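Long-range contacts in Tlr1174 protein (Synechococcus elongatus, PDB 2OZT), which catalyses the dehydration of 2-succinyl-6-hydroxy-2,4-cyclohexadiene-1-carboxylate to 2-succinylbenzoate, a step of phylloquinone biosynthesis, using a divalent metal cation: residues W204-Q212 against R232-G240; P239-L248 against Q266-E275. All coordinates share one frame; numbering follows the deposited sequence.

Contact 1 (W204-Q212 against R232-G240)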
ATOM      1  N   TRP A 204      -5.605  16.774 -10.414  1.00 17.82           N
ATOM      2  CA  TRP A 204      -4.431  17.074  -9.593  1.00 19.16           C
ATOM      3  C   TRP A 204      -4.323  18.527  -9.154  1.00 17.84           C
ATOM      4  O   TRP A 204      -3.866  18.826  -8.061  1.00 16.71           O
ATOM      5  CB  TRP A 204      -3.156  16.612 -10.285  1.00 19.47           C
ATOM      6  CG  TRP A 204      -2.772  17.366 -11.543  1.00 21.38           C
ATOM      7  CD1 TRP A 204      -3.058  17.009 -12.834  1.00 23.84           C
ATOM      8  CD2 TRP A 204      -2.005  18.565 -11.612  1.00 22.95           C
ATOM      9  NE1 TRP A 204      -2.510  17.932 -13.710  1.00 25.71           N
ATOM     10  CE2 TRP A 204      -1.860  18.893 -12.986  1.00 23.40           C
ATOM     11  CE3 TRP A 204      -1.432  19.404 -10.656  1.00 23.91           C
ATOM     12  CZ2 TRP A 204      -1.168  20.028 -13.414  1.00 25.59           C
ATOM     13  CZ3 TRP A 204      -0.724  20.545 -11.092  1.00 25.92           C
ATOM     14  CH2 TRP A 204      -0.605  20.828 -12.465  1.00 25.00           C
ATOM     15  N   GLN A 205      -4.745  19.464 -10.012  1.00 19.49           N
ATOM     16  CA  GLN A 205      -4.652  20.864  -9.632  1.00 19.28           C
ATOM     17  C   GLN A 205      -5.564  21.199  -8.479  1.00 18.83           C
ATOM     18  O   GLN A 205      -5.165  21.944  -7.560  1.00 18.34           O
ATOM     19  CB  GLN A 205      -4.953  21.802 -10.804  1.00 21.48           C
ATOM     20  CG  GLN A 205      -4.162  21.486 -12.052  1.00 24.46           C
ATOM     21  CD  GLN A 205      -4.913  20.625 -13.082  1.00 29.75           C
ATOM     22  OE1 GLN A 205      -5.634  19.648 -12.759  1.00 27.59           O
ATOM     23  NE2 GLN A 205      -4.738  20.996 -14.359  1.00 31.65           N
ATOM     24  N   ALA A 206      -6.783  20.652  -8.492  1.00 17.04           N
ATOM     25  CA  ALA A 206      -7.695  20.904  -7.385  1.00 17.64           C
ATOM     26  C   ALA A 206      -7.243  20.174  -6.100  1.00 16.97           C
ATOM     27  O   ALA A 206      -7.405  20.677  -4.992  1.00 17.26           O
ATOM     28  CB  ALA A 206      -9.113  20.523  -7.777  1.00 18.68           C
ATOM     29  N   LEU A 207      -6.636  19.000  -6.268  1.00 16.88           N
ATOM     30  CA  LEU A 207      -6.171  18.265  -5.094  1.00 16.45           C
ATOM     31  C   LEU A 207      -5.085  19.074  -4.409  1.00 15.04           C
ATOM     32  O   LEU A 207      -5.072  19.211  -3.198  1.00 14.73           O
ATOM     33  CB  LEU A 207      -5.529  16.940  -5.530  1.00 17.11           C
ATOM     34  CG  LEU A 207      -6.402  15.698  -5.683  1.00 19.57           C
ATOM     35  CD1 LEU A 207      -5.605  14.605  -6.324  1.00 20.54           C
ATOM     36  CD2 LEU A 207      -6.906  15.267  -4.303  1.00 20.38           C
ATOM     37  N   LEU A 208      -4.172  19.610  -5.227  1.00 14.32           N
ATOM     38  CA  LEU A 208      -3.095  20.431  -4.687  1.00 15.27           C
ATOM     39  C   LEU A 208      -3.612  21.702  -3.998  1.00 14.63           C
ATOM     40  O   LEU A 208      -3.251  22.018  -2.862  1.00 14.79           O
ATOM     41  CB  LEU A 208      -2.085  20.735  -5.787  1.00 14.97           C
ATOM     42  CG  LEU A 208      -0.857  21.547  -5.375  1.00 16.31           C
ATOM     43  CD1 LEU A 208       0.018  20.793  -4.333  1.00 16.77           C
ATOM     44  CD2 LEU A 208      -0.033  21.915  -6.636  1.00 19.12           C
ATOM     45  N   SER A 209      -4.531  22.408  -4.680  1.00 16.03           N
ATOM     46  CA  SER A 209      -5.105  23.623  -4.119  1.00 16.78           C
ATOM     47  C   SER A 209      -5.868  23.364  -2.809  1.00 16.31           C
ATOM     48  O   SER A 209      -5.719  24.092  -1.841  1.00 17.52           O
ATOM     49  CB  SER A 209      -6.045  24.295  -5.128  1.00 18.19           C
ATOM     50  OG  SER A 209      -6.555  25.460  -4.522  1.00 23.22           O
ATOM     51  N   LEU A 210      -6.644  22.273  -2.772  1.00 15.26           N
ATOM     52  CA  LEU A 210      -7.298  21.899  -1.524  1.00 16.02           C
ATOM     53  C   LEU A 210      -6.261  21.656  -0.419  1.00 14.69           C
ATOM     54  O   LEU A 210      -6.389  22.161   0.678  1.00 15.82           O
ATOM     55  CB  LEU A 210      -8.141  20.626  -1.701  1.00 17.60           C
ATOM     56  CG  LEU A 210      -9.506  20.781  -2.376  1.00 19.11           C
ATOM     57  CD1 LEU A 210     -10.076  19.393  -2.674  1.00 20.25           C
ATOM     58  CD2 LEU A 210     -10.450  21.630  -1.495  1.00 19.00           C
ATOM     59  N   ALA A 211      -5.237  20.853  -0.701  1.00 13.68           N
ATOM     60  CA  ALA A 211      -4.297  20.588   0.372  1.00 14.26           C
ATOM     61  C   ALA A 211      -3.640  21.850   0.907  1.00 12.81           C
ATOM     62  O   ALA A 211      -3.307  21.929   2.079  1.00 13.88           O
ATOM     63  CB  ALA A 211      -3.253  19.653  -0.114  1.00 14.15           C
ATOM     64  N   GLN A 212      -3.404  22.798  -0.005  1.00 13.87           N
ATOM     65  CA  GLN A 212      -2.746  24.059   0.357  1.00 14.36           C
ATOM     66  C   GLN A 212      -3.662  25.047   1.096  1.00 16.37           C
ATOM     67  O   GLN A 212      -3.186  26.045   1.622  1.00 16.46           O
ATOM     68  CB  GLN A 212      -2.197  24.731  -0.908  1.00 15.46           C
ATOM     69  CG  GLN A 212      -1.025  23.937  -1.525  1.00 15.57           C
ATOM     70  CD  GLN A 212      -0.685  24.404  -2.949  1.00 17.81           C
ATOM     71  OE1 GLN A 212      -1.548  24.894  -3.679  1.00 18.57           O
ATOM     72  NE2 GLN A 212       0.538  24.194  -3.356  1.00 18.79           N
ATOM     73  N   ARG A 232       6.957  13.371  -8.587  1.00 16.06           N
ATOM     74  CA  ARG A 232       6.169  14.485  -9.177  1.00 15.53           C
ATOM     75  C   ARG A 232       5.413  15.313  -8.110  1.00 15.41           C
ATOM     76  O   ARG A 232       5.374  16.569  -8.142  1.00 16.88           O
ATOM     77  CB  ARG A 232       5.212  13.941 -10.238  1.00 17.14           C
ATOM     78  CG  ARG A 232       4.315  14.981 -10.898  1.00 18.40           C
ATOM     79  CD  ARG A 232       3.512  14.336 -12.055  1.00 20.94           C
ATOM     80  NE  ARG A 232       4.415  13.865 -13.124  1.00 21.60           N
ATOM     81  CZ  ARG A 232       4.659  12.590 -13.433  1.00 25.78           C
ATOM     82  NH1 ARG A 232       4.034  11.606 -12.799  1.00 23.96           N
ATOM     83  NH2 ARG A 232       5.525  12.290 -14.406  1.00 25.38           N
ATOM     84  N   TRP A 233       4.843  14.621  -7.121  1.00 14.67           N
ATOM     85  CA  TRP A 233       4.067  15.314  -6.083  1.00 14.23           C
ATOM     86  C   TRP A 233       4.959  16.034  -5.077  1.00 15.51           C
ATOM     87  O   TRP A 233       4.627  17.105  -4.584  1.00 16.05           O
ATOM     88  CB  TRP A 233       3.135  14.322  -5.420  1.00 14.72           C
ATOM     89  CG  TRP A 233       1.875  14.133  -6.228  1.00 14.47           C
ATOM     90  CD1 TRP A 233       1.518  13.069  -7.013  1.00 15.31           C
ATOM     91  CD2 TRP A 233       0.819  15.085  -6.340  1.00 15.00           C
ATOM     92  NE1 TRP A 233       0.273  13.288  -7.580  1.00 15.47           N
ATOM     93  CE2 TRP A 233      -0.172  14.516  -7.169  1.00 14.78           C
ATOM     94  CE3 TRP A 233       0.599  16.352  -5.782  1.00 16.47           C
ATOM     95  CZ2 TRP A 233      -1.356  15.175  -7.475  1.00 16.58           C
ATOM     96  CZ3 TRP A 233      -0.587  17.001  -6.060  1.00 16.80           C
ATOM     97  CH2 TRP A 233      -1.548  16.424  -6.905  1.00 16.85           C
ATOM     98  N   VAL A 234       6.124  15.464  -4.785  1.00 15.65           N
ATOM     99  CA  VAL A 234       7.088  16.187  -3.959  1.00 16.20           C
ATOM    100  C   VAL A 234       7.485  17.484  -4.661  1.00 16.67           C
ATOM    101  O   VAL A 234       7.603  18.529  -4.023  1.00 16.80           O
ATOM    102  CB  VAL A 234       8.341  15.328  -3.756  1.00 16.06           C
ATOM    103  CG1 VAL A 234       9.455  16.122  -3.146  1.00 19.05           C
ATOM    104  CG2 VAL A 234       8.001  14.094  -2.855  1.00 16.96           C
ATOM    105  N   ASP A 235       7.745  17.386  -5.956  1.00 17.19           N
ATOM    106  CA  ASP A 235       8.263  18.567  -6.675  1.00 16.75           C
ATOM    107  C   ASP A 235       7.155  19.598  -6.856  1.00 18.65           C
ATOM    108  O   ASP A 235       7.454  20.785  -7.081  1.00 19.33           O
ATOM    109  CB  ASP A 235       8.931  18.162  -8.007  1.00 17.63           C
ATOM    110  CG  ASP A 235      10.220  17.369  -7.808  1.00 20.94           C
ATOM    111  OD1 ASP A 235      10.821  17.425  -6.717  1.00 24.96           O
ATOM    112  OD2 ASP A 235      10.637  16.700  -8.771  1.00 23.55           O
ATOM    113  N   ARG A 236       5.898  19.160  -6.781  1.00 17.18           N
ATOM    114  CA  ARG A 236       4.756  20.085  -6.734  1.00 17.64           C
ATOM    115  C   ARG A 236       4.567  20.728  -5.363  1.00 17.81           C
ATOM    116  O   ARG A 236       3.665  21.562  -5.185  1.00 19.38           O
ATOM    117  CB  ARG A 236       3.456  19.347  -7.091  1.00 16.92           C
ATOM    118  CG  ARG A 236       3.262  19.175  -8.578  1.00 18.45           C
ATOM    119  CD  ARG A 236       2.130  18.175  -8.900  1.00 18.19           C
ATOM    120  NE  ARG A 236       1.947  18.076 -10.344  1.00 20.84           N
ATOM    121  CZ  ARG A 236       1.214  17.163 -10.960  1.00 21.78           C
ATOM    122  NH1 ARG A 236       0.556  16.224 -10.272  1.00 21.64           N
ATOM    123  NH2 ARG A 236       1.124  17.200 -12.281  1.00 21.60           N
ATOM    124  N   GLY A 237       5.347  20.336  -4.370  1.00 16.75           N
ATOM    125  CA  GLY A 237       5.164  20.869  -3.030  1.00 16.18           C
ATOM    126  C   GLY A 237       3.989  20.284  -2.278  1.00 16.62           C
ATOM    127  O   GLY A 237       3.373  20.965  -1.469  1.00 15.99           O
ATOM    128  N   TRP A 238       3.681  19.009  -2.513  1.00 15.96           N
ATOM    129  CA  TRP A 238       2.558  18.396  -1.787  1.00 15.44           C
ATOM    130  C   TRP A 238       2.788  18.532  -0.295  1.00 14.48           C
ATOM    131  O   TRP A 238       3.811  18.093   0.192  1.00 15.32           O
ATOM    132  CB  TRP A 238       2.448  16.932  -2.151  1.00 14.91           C
ATOM    133  CG  TRP A 238       1.305  16.230  -1.444  1.00 14.61           C
ATOM    134  CD1 TRP A 238       1.410  15.244  -0.495  1.00 14.04           C
ATOM    135  CD2 TRP A 238      -0.085  16.456  -1.646  1.00 14.17           C
ATOM    136  NE1 TRP A 238       0.161  14.829  -0.099  1.00 14.21           N
ATOM    137  CE2 TRP A 238      -0.777  15.588  -0.775  1.00 12.96           C
ATOM    138  CE3 TRP A 238      -0.825  17.315  -2.473  1.00 14.11           C
ATOM    139  CZ2 TRP A 238      -2.183  15.529  -0.726  1.00 13.16           C
ATOM    140  CZ3 TRP A 238      -2.232  17.281  -2.402  1.00 13.80           C
ATOM    141  CH2 TRP A 238      -2.899  16.365  -1.559  1.00 12.67           C
ATOM    142  N   PRO A 239       1.848  19.155   0.453  1.00 13.38           N
ATOM    143  CA  PRO A 239       2.103  19.311   1.893  1.00 14.01           C
ATOM    144  C   PRO A 239       1.500  18.213   2.777  1.00 13.64           C
ATOM    145  O   PRO A 239       1.728  18.218   3.986  1.00 15.70           O
ATOM    146  CB  PRO A 239       1.336  20.607   2.233  1.00 15.84           C
ATOM    147  CG  PRO A 239       0.154  20.543   1.293  1.00 16.51           C
ATOM    148  CD  PRO A 239       0.652  19.925   0.008  1.00 14.29           C
ATOM    149  N   GLY A 240       0.762  17.289   2.173  1.00 13.64           N
ATOM    150  CA  GLY A 240       0.103  16.238   2.916  1.00 13.14           C
ATOM    151  C   GLY A 240       0.839  14.913   2.968  1.00 13.11           C
ATOM    152  O   GLY A 240       2.095  14.855   2.953  1.00 14.38           O
TER
HETATM  153  O   HOH W   1       2.629  23.634  -1.690  1.00 20.27           O
HETATM  154  O   HOH W   2       2.794  24.247  -5.414  1.00 24.64           O

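Contact 2 (P239-L248 against Q266-E275)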
ATOM      1  N   PRO A 239       1.848  19.155   0.453  1.00 13.38           N
ATOM      2  CA  PRO A 239       2.103  19.311   1.893  1.00 14.01           C
ATOM      3  C   PRO A 239       1.500  18.213   2.777  1.00 13.64           C
ATOM      4  O   PRO A 239       1.728  18.218   3.986  1.00 15.70           O
ATOM      5  CB  PRO A 239       1.336  20.607   2.233  1.00 15.84           C
ATOM      6  CG  PRO A 239       0.154  20.543   1.293  1.00 16.51           C
ATOM      7  CD  PRO A 239       0.652  19.925   0.008  1.00 14.29           C
ATOM      8  N   GLY A 240       0.762  17.289   2.173  1.00 13.64           N
ATOM      9  CA  GLY A 240       0.103  16.238   2.916  1.00 13.14           C
ATOM     10  C   GLY A 240       0.839  14.913   2.968  1.00 13.11           C
ATOM     11  O   GLY A 240       2.095  14.855   2.953  1.00 14.38           O
ATOM     12  N   PHE A 241       0.039  13.869   3.125  1.00 12.50           N
ATOM     13  CA  PHE A 241       0.588  12.526   3.278  1.00 12.89           C
ATOM     14  C   PHE A 241       0.637  11.753   1.968  1.00 13.31           C
ATOM     15  O   PHE A 241      -0.044  12.050   0.994  1.00 12.91           O
ATOM     16  CB  PHE A 241      -0.254  11.719   4.268  1.00 12.39           C
ATOM     17  CG  PHE A 241      -0.156  12.220   5.676  1.00 14.25           C
ATOM     18  CD1 PHE A 241       0.692  11.637   6.599  1.00 17.33           C
ATOM     19  CD2 PHE A 241      -0.942  13.303   6.076  1.00 13.27           C
ATOM     20  CE1 PHE A 241       0.773  12.148   7.893  1.00 19.53           C
ATOM     21  CE2 PHE A 241      -0.901  13.781   7.373  1.00 18.03           C
ATOM     22  CZ  PHE A 241      -0.024  13.217   8.290  1.00 19.51           C
ATOM     23  N   PHE A 242       1.515  10.747   1.948  1.00 12.47           N
ATOM     24  CA  PHE A 242       1.636   9.879   0.776  1.00 12.82           C
ATOM     25  C   PHE A 242       1.432   8.451   1.274  1.00 13.16           C
ATOM     26  O   PHE A 242       2.099   8.047   2.236  1.00 13.69           O
ATOM     27  CB  PHE A 242       3.085   9.913   0.280  1.00 13.39           C
ATOM     28  CG  PHE A 242       3.564  11.245  -0.282  1.00 13.87           C
ATOM     29  CD1 PHE A 242       3.603  11.455  -1.645  1.00 16.81           C
ATOM     30  CD2 PHE A 242       4.076  12.235   0.562  1.00 13.25           C
ATOM     31  CE1 PHE A 242       4.108  12.670  -2.164  1.00 18.05           C
ATOM     32  CE2 PHE A 242       4.578  13.434   0.029  1.00 16.21           C
ATOM     33  CZ  PHE A 242       4.584  13.627  -1.319  1.00 17.66           C
ATOM     34  N   VAL A 243       0.500   7.725   0.675  1.00 12.23           N
ATOM     35  CA  VAL A 243       0.295   6.315   1.054  1.00 12.53           C
ATOM     36  C   VAL A 243       1.129   5.480   0.064  1.00 12.74           C
ATOM     37  O   VAL A 243       0.850   5.465  -1.137  1.00 13.68           O
ATOM     38  CB  VAL A 243      -1.193   5.940   0.984  1.00 13.07           C
ATOM     39  CG1 VAL A 243      -1.403   4.474   1.375  1.00 14.83           C
ATOM     40  CG2 VAL A 243      -2.020   6.877   1.902  1.00 14.87           C
ATOM     41  N   ILE A 244       2.192   4.849   0.561  1.00 12.76           N
ATOM     42  CA  ILE A 244       3.144   4.144  -0.295  1.00 12.07           C
ATOM     43  C   ILE A 244       2.826   2.662  -0.328  1.00 11.73           C
ATOM     44  O   ILE A 244       2.783   2.007   0.741  1.00 12.01           O
ATOM     45  CB  ILE A 244       4.556   4.294   0.311  1.00 11.84           C
ATOM     46  CG1 ILE A 244       4.988   5.764   0.426  1.00 14.60           C
ATOM     47  CG2 ILE A 244       5.604   3.489  -0.514  1.00 12.39           C
ATOM     48  CD1 ILE A 244       4.988   6.540  -0.912  1.00 13.80           C
ATOM     49  N   LYS A 245       2.589   2.143  -1.535  1.00 11.68           N
ATOM     50  CA  LYS A 245       2.434   0.691  -1.714  1.00 11.73           C
ATOM     51  C   LYS A 245       3.755   0.148  -2.204  1.00 12.02           C
ATOM     52  O   LYS A 245       4.063   0.173  -3.390  1.00 12.40           O
ATOM     53  CB  LYS A 245       1.354   0.350  -2.752  1.00 12.27           C
ATOM     54  CG  LYS A 245      -0.093   0.592  -2.256  1.00 11.65           C
ATOM     55  CD  LYS A 245      -0.514   2.083  -2.050  1.00 13.03           C
ATOM     56  CE  LYS A 245      -0.426   2.928  -3.319  1.00 13.96           C
ATOM     57  NZ  LYS A 245      -0.873   4.374  -2.955  1.00 13.67           N
ATOM     58  N   THR A 246       4.559  -0.294  -1.239  1.00 11.09           N
ATOM     59  CA  THR A 246       5.944  -0.646  -1.548  1.00 11.78           C
ATOM     60  C   THR A 246       6.043  -1.705  -2.659  1.00 12.71           C
ATOM     61  O   THR A 246       6.963  -1.637  -3.489  1.00 12.00           O
ATOM     62  CB  THR A 246       6.626  -1.071  -0.284  1.00 12.37           C
ATOM     63  OG1 THR A 246       6.590  -0.003   0.668  1.00 15.63           O
ATOM     64  CG2 THR A 246       8.108  -1.433  -0.486  1.00 13.63           C
ATOM     65  N   ALA A 247       5.115  -2.652  -2.677  1.00 11.38           N
ATOM     66  CA  ALA A 247       5.192  -3.712  -3.686  1.00 12.31           C
ATOM     67  C   ALA A 247       4.978  -3.192  -5.097  1.00 13.06           C
ATOM     68  O   ALA A 247       5.333  -3.868  -6.083  1.00 13.62           O
ATOM     69  CB  ALA A 247       4.170  -4.808  -3.358  1.00 12.74           C
ATOM     70  N   LEU A 248       4.345  -2.003  -5.215  1.00 12.34           N
ATOM     71  CA  LEU A 248       4.027  -1.443  -6.541  1.00 12.44           C
ATOM     72  C   LEU A 248       4.947  -0.311  -6.986  1.00 12.46           C
ATOM     73  O   LEU A 248       4.839   0.182  -8.102  1.00 13.41           O
ATOM     74  CB  LEU A 248       2.599  -0.860  -6.555  1.00 12.82           C
ATOM     75  CG  LEU A 248       1.518  -1.761  -5.989  1.00 12.56           C
ATOM     76  CD1 LEU A 248       0.132  -1.030  -6.123  1.00 13.38           C
ATOM     77  CD2 LEU A 248       1.529  -3.135  -6.731  1.00 12.97           C
ATOM     78  N   GLN A 266       7.809  11.513   8.107  1.00 14.52           N
ATOM     79  CA  GLN A 266       6.574  11.632   8.889  1.00 14.48           C
ATOM     80  C   GLN A 266       5.323  11.726   8.027  1.00 14.11           C
ATOM     81  O   GLN A 266       4.242  11.513   8.534  1.00 16.44           O
ATOM     82  CB  GLN A 266       6.715  12.844   9.827  1.00 15.87           C
ATOM     83  CG  GLN A 266       5.565  13.046  10.868  1.00 17.73           C
ATOM     84  CD  GLN A 266       4.330  13.700  10.318  1.00 16.88           C
ATOM     85  OE1 GLN A 266       4.383  14.459   9.324  1.00 19.29           O
ATOM     86  NE2 GLN A 266       3.173  13.405  10.946  1.00 20.25           N
ATOM     87  N   ARG A 267       5.478  12.041   6.745  1.00 13.67           N
ATOM     88  CA  ARG A 267       4.314  12.124   5.866  1.00 13.56           C
ATOM     89  C   ARG A 267       3.992  10.808   5.140  1.00 13.87           C
ATOM     90  O   ARG A 267       3.096  10.766   4.313  1.00 13.13           O
ATOM     91  CB  ARG A 267       4.514  13.267   4.860  1.00 14.32           C
ATOM     92  CG  ARG A 267       4.369  14.677   5.502  1.00 16.91           C
ATOM     93  CD  ARG A 267       3.036  14.849   6.149  1.00 20.59           C
ATOM     94  NE  ARG A 267       2.657  16.255   6.182  1.00 23.07           N
ATOM     95  CZ  ARG A 267       2.355  16.945   7.281  1.00 30.73           C
ATOM     96  NH1 ARG A 267       2.349  16.364   8.477  1.00 30.95           N
ATOM     97  NH2 ARG A 267       2.035  18.230   7.179  1.00 31.81           N
ATOM     98  N   LEU A 268       4.744   9.734   5.420  1.00 12.75           N
ATOM     99  CA  LEU A 268       4.494   8.409   4.788  1.00 12.24           C
ATOM    100  C   LEU A 268       3.580   7.513   5.616  1.00 12.02           C
ATOM    101  O   LEU A 268       3.712   7.416   6.846  1.00 12.24           O
ATOM    102  CB  LEU A 268       5.816   7.650   4.564  1.00 13.06           C
ATOM    103  CG  LEU A 268       6.855   8.400   3.742  1.00 13.82           C
ATOM    104  CD1 LEU A 268       7.988   7.448   3.450  1.00 14.70           C
ATOM    105  CD2 LEU A 268       6.285   8.981   2.432  1.00 15.50           C
ATOM    106  N   VAL A 269       2.726   6.799   4.885  1.00 11.14           N
ATOM    107  CA  VAL A 269       1.940   5.703   5.454  1.00 10.92           C
ATOM    108  C   VAL A 269       2.151   4.516   4.513  1.00 11.59           C
ATOM    109  O   VAL A 269       1.922   4.624   3.309  1.00 12.34           O
ATOM    110  CB  VAL A 269       0.439   6.067   5.495  1.00 12.02           C
ATOM    111  CG1 VAL A 269      -0.394   4.852   5.936  1.00 13.33           C
ATOM    112  CG2 VAL A 269       0.229   7.221   6.497  1.00 15.20           C
ATOM    113  N   PHE A 270       2.631   3.396   5.059  1.00 11.61           N
ATOM    114  CA  PHE A 270       2.851   2.249   4.210  1.00 11.24           C
ATOM    115  C   PHE A 270       1.655   1.310   4.192  1.00 11.67           C
ATOM    116  O   PHE A 270       1.145   0.958   5.242  1.00 13.10           O
ATOM    117  CB  PHE A 270       4.079   1.487   4.743  1.00 10.85           C
ATOM    118  CG  PHE A 270       5.367   2.246   4.604  1.00 11.41           C
ATOM    119  CD1 PHE A 270       6.121   2.103   3.463  1.00 11.91           C
ATOM    120  CD2 PHE A 270       5.842   3.058   5.629  1.00 10.97           C
ATOM    121  CE1 PHE A 270       7.333   2.832   3.296  1.00 13.28           C
ATOM    122  CE2 PHE A 270       7.018   3.802   5.481  1.00 12.67           C
ATOM    123  CZ  PHE A 270       7.775   3.638   4.327  1.00 13.84           C
ATOM    124  N   SER A 271       1.233   0.917   2.987  1.00 11.92           N
ATOM    125  CA  SER A 271       0.032   0.107   2.837  1.00 12.82           C
ATOM    126  C   SER A 271       0.155  -1.042   1.898  1.00 13.22           C
ATOM    127  O   SER A 271       1.153  -1.183   1.154  1.00 12.45           O
ATOM    128  CB  SER A 271      -1.135   1.005   2.406  1.00 14.79           C
ATOM    129  OG  SER A 271      -1.057   1.300   1.045  1.00 18.95           O
ATOM    130  N   SER A 272      -0.844  -1.916   2.006  1.00 12.86           N
ATOM    131  CA  SER A 272      -0.878  -3.152   1.224  1.00 12.93           C
ATOM    132  C   SER A 272      -1.510  -3.015  -0.140  1.00 14.39           C
ATOM    133  O   SER A 272      -2.486  -2.291  -0.325  1.00 15.45           O
ATOM    134  CB  SER A 272      -1.657  -4.214   1.996  1.00 13.73           C
ATOM    135  OG  SER A 272      -1.744  -5.420   1.236  1.00 13.95           O
ATOM    136  N   ALA A 273      -0.960  -3.706  -1.124  1.00 13.30           N
ATOM    137  CA  ALA A 273      -1.556  -3.827  -2.457  1.00 13.97           C
ATOM    138  C   ALA A 273      -2.130  -5.248  -2.611  1.00 14.27           C
ATOM    139  O   ALA A 273      -2.132  -5.797  -3.724  1.00 14.42           O
ATOM    140  CB  ALA A 273      -0.480  -3.622  -3.508  1.00 15.44           C
ATOM    141  N   LEU A 274      -2.595  -5.839  -1.503  1.00 14.06           N
ATOM    142  CA  LEU A 274      -3.113  -7.226  -1.514  1.00 15.77           C
ATOM    143  C   LEU A 274      -2.116  -8.173  -2.149  1.00 15.79           C
ATOM    144  O   LEU A 274      -2.440  -8.996  -3.032  1.00 16.57           O
ATOM    145  CB  LEU A 274      -4.487  -7.294  -2.222  1.00 15.78           C
ATOM    146  CG  LEU A 274      -5.599  -6.451  -1.592  1.00 18.60           C
ATOM    147  CD1 LEU A 274      -6.870  -6.673  -2.412  1.00 21.78           C
ATOM    148  CD2 LEU A 274      -5.827  -6.798  -0.126  1.00 21.90           C
ATOM    149  N   GLU A 275      -0.882  -8.050  -1.682  1.00 14.87           N
ATOM    150  CA  GLU A 275       0.217  -8.896  -2.148  1.00 14.26           C
ATOM    151  C   GLU A 275       0.337 -10.122  -1.237  1.00 14.27           C
ATOM    152  O   GLU A 275      -0.307 -10.211  -0.196  1.00 15.34           O
ATOM    153  CB  GLU A 275       1.542  -8.092  -2.200  1.00 14.16           C
ATOM    154  CG  GLU A 275       2.033  -7.584  -0.863  1.00 14.44           C
ATOM    155  CD  GLU A 275       1.185  -6.448  -0.281  1.00 14.74           C
ATOM    156  OE1 GLU A 275       0.357  -6.736   0.606  1.00 17.20           O
ATOM    157  OE2 GLU A 275       1.397  -5.297  -0.692  1.00 15.58           O
TER
HETATM  158  O   HOH W   3       3.851  -0.535   1.578  1.00 14.46           O
HETATM  159  O   HOH W   4       2.543  -2.772  -0.996  1.00 14.20           O

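Contact 1 (W204-Q212 against R232-G240)
The guanidinium of Arg236 lies flat on the indole of Trp204, the two planes only 5° apart, with Arg236 CZ 3.7 Å from the centroid of the six-membered ring of Trp204: a stacked cation-pi pair. The arginine chain is extended from CG to NE, and Arg232 CG backs the other face of the guanidinium, so the flat cation is sandwiched. Beneath this lid the indole of Trp233 pushes its six-membered rim at the helix: its CZ2 touches Trp204 CB at 3.6 Å, and Leu208 CB rests near the ring plane at the edge. Trp238 CB points away from the helix, but chi1 of -180° swings the indole back, fitting CZ3 into the small hollow over Ala211, 3.5 Å from its CB. A methyl here leaves room for both the indole and Pro239, whose CG lies 3.8 Å from Ala211 CB; Leu208 is the opposing bump, with CD1 4.0 Å from Trp238 CE3. No direct hydrogen bond crosses. One water joins Gln212 NE2 to Gly237 O; another joins it to Arg236 O, its bond from NE2 weak. Gly237, whose positive phi suits glycine, follows the last helical turn in a Schellman motif. Helix 204-213 thus packs beside helix 227-235 and the loop after it, outside the barrel, while Trp233 and Trp238 reach inward to Leu220 on strand 218-220.

Contact 2 (P239-L248 against Q266-E275)
Arg267 lays its aliphatic chain over the ring of Phe241, CD centred over one face at 3.9 Å from the ring centroid, a CH-pi contact. The bend at chi2 (-58°) turns the guanidinium back toward the loop before the strand, where NE and NH2 both donate to Pro239 O, at 3.1 and 3.2 Å. This side-on grip holds the group nearly in plane with its acceptor; the charge reaches the ring only off-centre, with the planes 35° apart. Arginine suits the strand entrance because its methylenes cover an aromatic face while its polar end ties down a backbone carbonyl.

Between 241-244 and 268-270 the pairing is parallel. Phe242 N donates to Arg267 O at 2.8 Å, Phe242 O receives Val269 N, Ile244 N donates to Val269 O, and Ile244 O receives Ser271 N. On one side of the sheet Leu268 CD2 touches both Phe242 CB and Ile244 CG1, and Ile244 CB meets Phe270 CD1 at 4.1 Å: branched and aromatic chains fill the layer between strands and helices. Val243 and Val269 occupy the opposite, barrel-interior side, where compact side chains fit.

Past the strands, one water bridges Ile244 O, Thr246 N and Ser271 O; another joins Ala247 N, Ser271 O and Glu275 OE2. Ser272 OG donates to Glu275 OE1, which also pairs with Arg280 in a salt bridge, and Ala273 N to OE2, bracing this loop.

Lys245 bends at chi2 and chi3, its CD passing 3.2 Å from Ser271 OG. NZ donates to Val243 O at 2.7 Å and to Val224 O, and forms a salt bridge with the metal ligand Asp221. Backbone carbonyls thus help fix the amine beside the metal site, consistent with its predicted role as proton acceptor.

In the fold
Following the chain, helix 204-213 is succeeded by strand 218-220 and helix 227-235, and contact 1 closes this first loop by setting the second helix and its exit loop against the first. Contact 2 opens only afterwards, so the two follow in series, neither nested nor crossed. They share Pro239 and Gly240, in the connection leading from helix 227-235 into strand 241-244. Contact 2 then closes a beta-alpha-beta crossover, in which the chain passes through helices 246-249 and 252-260 to return as strand 268-270. Contact 1 joins the outer helical layer and contact 2 the inner strands of the TIM-barrel-like domain; Phe242 connects them by packing against Trp233 and Val234.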